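Long-range contact in Cys-Gly metallodipeptidase DUG1 (Saccharomyces cerevisiae, PDB 4G1P), which hydrolyses the dipeptide Cys-Gly as a zinc- or manganese-dependent M20-family enzyme and serves as the catalytic subunit of the glutathione-degrading complex: residues L281-E286 against D415-E419. Sequence-based numbering, arbitrary orientation.
Sequences LYKDIE and DFTRE
Asp415 and Glu286 meet in a polar, water-bridged contact between the loop joining helices 276-281 and 289-296 and strand 415-419. The carboxylate of Asp415 does most of the work. Its OD2 accepts a nearly straight bond (3.1 Å, 165°) from the backbone N of Glu286, the N-H coming from above the carboxylate plane. One water joins OD2 to Glu286 O and another joins OD1 to Asp284 O. Lys208 makes salt bridges to both Asp415 OD1 and Glu286 OE2, probably easing the repulsion between the two acids. An alanine in place of Asp415 would probably leave Glu286 N without its acceptor, both waters without their strand partner and Lys208 with one carboxylate fewer. Ile285 lays CD1 against Phe416 O at 3.5 Å, and a third water links that carbonyl to Leu281 O. At the far end, Arg418 bends at chi3 (74°), bringing NH1 to the edge of the Tyr282 ring, 2.6 Å from its OH; the bond is weak, and the hydroxyl's stronger partner is Glu278 OE2. Away from the zinc site, Trp314 of helix 306-314 packs on Ile285 and Arg418, and strand 415-419 runs parallel to strand 210-226, whose Tyr213 touches Leu281, Tyr282 and Arg418.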
loop_
_atom_site.group_PDB
_atom_site.type_symbol
_atom_site.label_atom_id
_atom_site.label_comp_id
_atom_site.label_asym_id
_atom_site.label_seq_id
_atom_site.Cartn_x
_atom_site.Cartn_y
_atom_site.Cartn_z
ATOM N N LEU A 281 35.249 19.063 15.211
ATOM C CA LEU A 281 34.707 19.280 13.874
ATOM C C LEU A 281 33.239 19.712 13.846
ATOM O O LEU A 281 32.794 20.295 12.856
ATOM C CB LEU A 281 34.896 18.032 13.019
ATOM C CG LEU A 281 36.344 17.574 12.868
ATOM C CD1 LEU A 281 36.396 16.083 12.632
ATOM C CD2 LEU A 281 37.013 18.306 11.725
ATOM N N TYR A 282 32.520 19.418 14.902
ATOM C CA TYR A 282 31.108 19.630 14.904
ATOM C C TYR A 282 30.800 21.042 15.232
ATOM O O TYR A 282 29.693 21.483 15.109
ATOM C CB TYR A 282 30.381 18.699 15.859
ATOM C CG TYR A 282 30.391 17.267 15.455
ATOM C CD1 TYR A 282 30.628 16.897 14.165
ATOM C CD2 TYR A 282 30.191 16.296 16.366
ATOM C CE1 TYR A 282 30.653 15.597 13.804
ATOM C CE2 TYR A 282 30.193 15.000 15.994
ATOM C CZ TYR A 282 30.431 14.667 14.722
ATOM O OH TYR A 282 30.442 13.374 14.412
ATOM N N LYS A 283 31.785 21.781 15.641
ATOM C CA LYS A 283 31.467 23.100 16.056
ATOM C C LYS A 283 31.942 23.960 14.942
ATOM O O LYS A 283 32.820 23.602 14.206
ATOM C CB LYS A 283 31.918 23.347 17.474
ATOM C CG LYS A 283 31.046 24.374 18.129
ATOM C CD LYS A 283 30.061 24.939 17.120
ATOM C CE LYS A 283 29.589 26.332 17.538
ATOM N NZ LYS A 283 30.342 26.897 18.702
ATOM N N ASP A 284 31.311 25.098 14.826
ATOM C CA ASP A 284 31.546 25.978 13.734
ATOM C C ASP A 284 30.770 25.627 12.535
ATOM O O ASP A 284 30.988 26.165 11.491
ATOM C CB ASP A 284 32.964 25.776 13.268
ATOM C CG ASP A 284 33.878 26.748 13.872
ATOM O OD1 ASP A 284 33.423 27.848 14.159
ATOM O OD2 ASP A 284 35.036 26.418 14.124
ATOM N N ILE A 285 29.787 24.796 12.700
ATOM C CA ILE A 285 29.020 24.381 11.577
ATOM C C ILE A 285 27.980 25.447 11.619
ATOM O O ILE A 285 27.743 26.016 12.632
ATOM C CB ILE A 285 28.682 22.895 11.555
ATOM C CG1 ILE A 285 29.842 22.145 10.973
ATOM C CG2 ILE A 285 27.453 22.633 10.724
ATOM C CD1 ILE A 285 29.863 20.723 11.383
ATOM N N GLU A 286 27.374 25.739 10.493
ATOM C CA GLU A 286 26.221 26.583 10.498
ATOM C C GLU A 286 24.982 25.809 10.253
ATOM O O GLU A 286 24.794 25.259 9.218
ATOM C CB GLU A 286 26.336 27.664 9.460
ATOM C CG GLU A 286 27.750 27.974 9.080
ATOM C CD GLU A 286 27.964 29.428 8.772
ATOM O OE1 GLU A 286 26.997 30.092 8.415
ATOM O OE2 GLU A 286 29.089 29.889 8.900
ATOM N N ASP A 415 31.795 24.126 5.054
ATOM C CA ASP A 415 31.750 23.386 6.298
ATOM C C ASP A 415 32.180 21.956 6.030
ATOM O O ASP A 415 32.035 21.448 4.913
ATOM C CB ASP A 415 30.343 23.399 6.898
ATOM C CG ASP A 415 30.008 24.718 7.563
ATOM O OD1 ASP A 415 30.953 25.490 7.834
ATOM O OD2 ASP A 415 28.816 24.990 7.821
ATOM N N PHE A 416 32.732 21.307 7.046
ATOM C CA PHE A 416 33.044 19.892 6.935
ATOM C C PHE A 416 31.974 19.077 7.650
ATOM O O PHE A 416 31.779 19.196 8.853
ATOM C CB PHE A 416 34.427 19.605 7.500
ATOM C CG PHE A 416 35.547 20.071 6.619
ATOM C CD1 PHE A 416 35.897 21.406 6.568
ATOM C CD2 PHE A 416 36.259 19.168 5.849
ATOM C CE1 PHE A 416 36.941 21.831 5.765
ATOM C CE2 PHE A 416 37.299 19.580 5.043
ATOM C CZ PHE A 416 37.645 20.913 5.003
ATOM N N THR A 417 31.251 18.265 6.898
ATOM C CA THR A 417 30.035 17.669 7.428
ATOM C C THR A 417 30.011 16.177 7.222
ATOM O O THR A 417 30.727 15.627 6.387
ATOM C CB THR A 417 28.793 18.216 6.718
ATOM O OG1 THR A 417 28.872 17.881 5.328
ATOM C CG2 THR A 417 28.696 19.717 6.865
ATOM N N ARG A 418 29.156 15.521 7.988
ATOM C CA ARG A 418 28.867 14.126 7.739
ATOM C C ARG A 418 27.510 14.045 7.066
ATOM O O ARG A 418 26.892 15.070 6.808
ATOM C CB ARG A 418 28.942 13.340 9.041
ATOM C CG ARG A 418 30.364 13.311 9.574
ATOM C CD ARG A 418 30.436 12.815 10.990
ATOM N NE ARG A 418 30.238 11.374 11.068
ATOM C CZ ARG A 418 30.554 10.651 12.131
ATOM N NH1 ARG A 418 31.100 11.236 13.185
ATOM N NH2 ARG A 418 30.341 9.348 12.134
ATOM N N GLU A 419 27.075 12.833 6.748
ATOM C CA GLU A 419 25.809 12.632 6.055
ATOM C C GLU A 419 24.909 11.671 6.811
ATOM O O GLU A 419 25.360 10.620 7.290
ATOM C CB GLU A 419 26.049 12.055 4.662
ATOM C CG GLU A 419 25.717 12.987 3.528
ATOM C CD GLU A 419 24.259 13.384 3.487
ATOM O OE1 GLU A 419 23.391 12.500 3.665
ATOM O OE2 GLU A 419 23.987 14.589 3.270
HETATM O O HOH W 1 31.687 18.250 11.232
HETATM O O HOH W 2 32.673 25.097 9.628
HETATM O O HOH W 3 26.340 23.904 6.952
#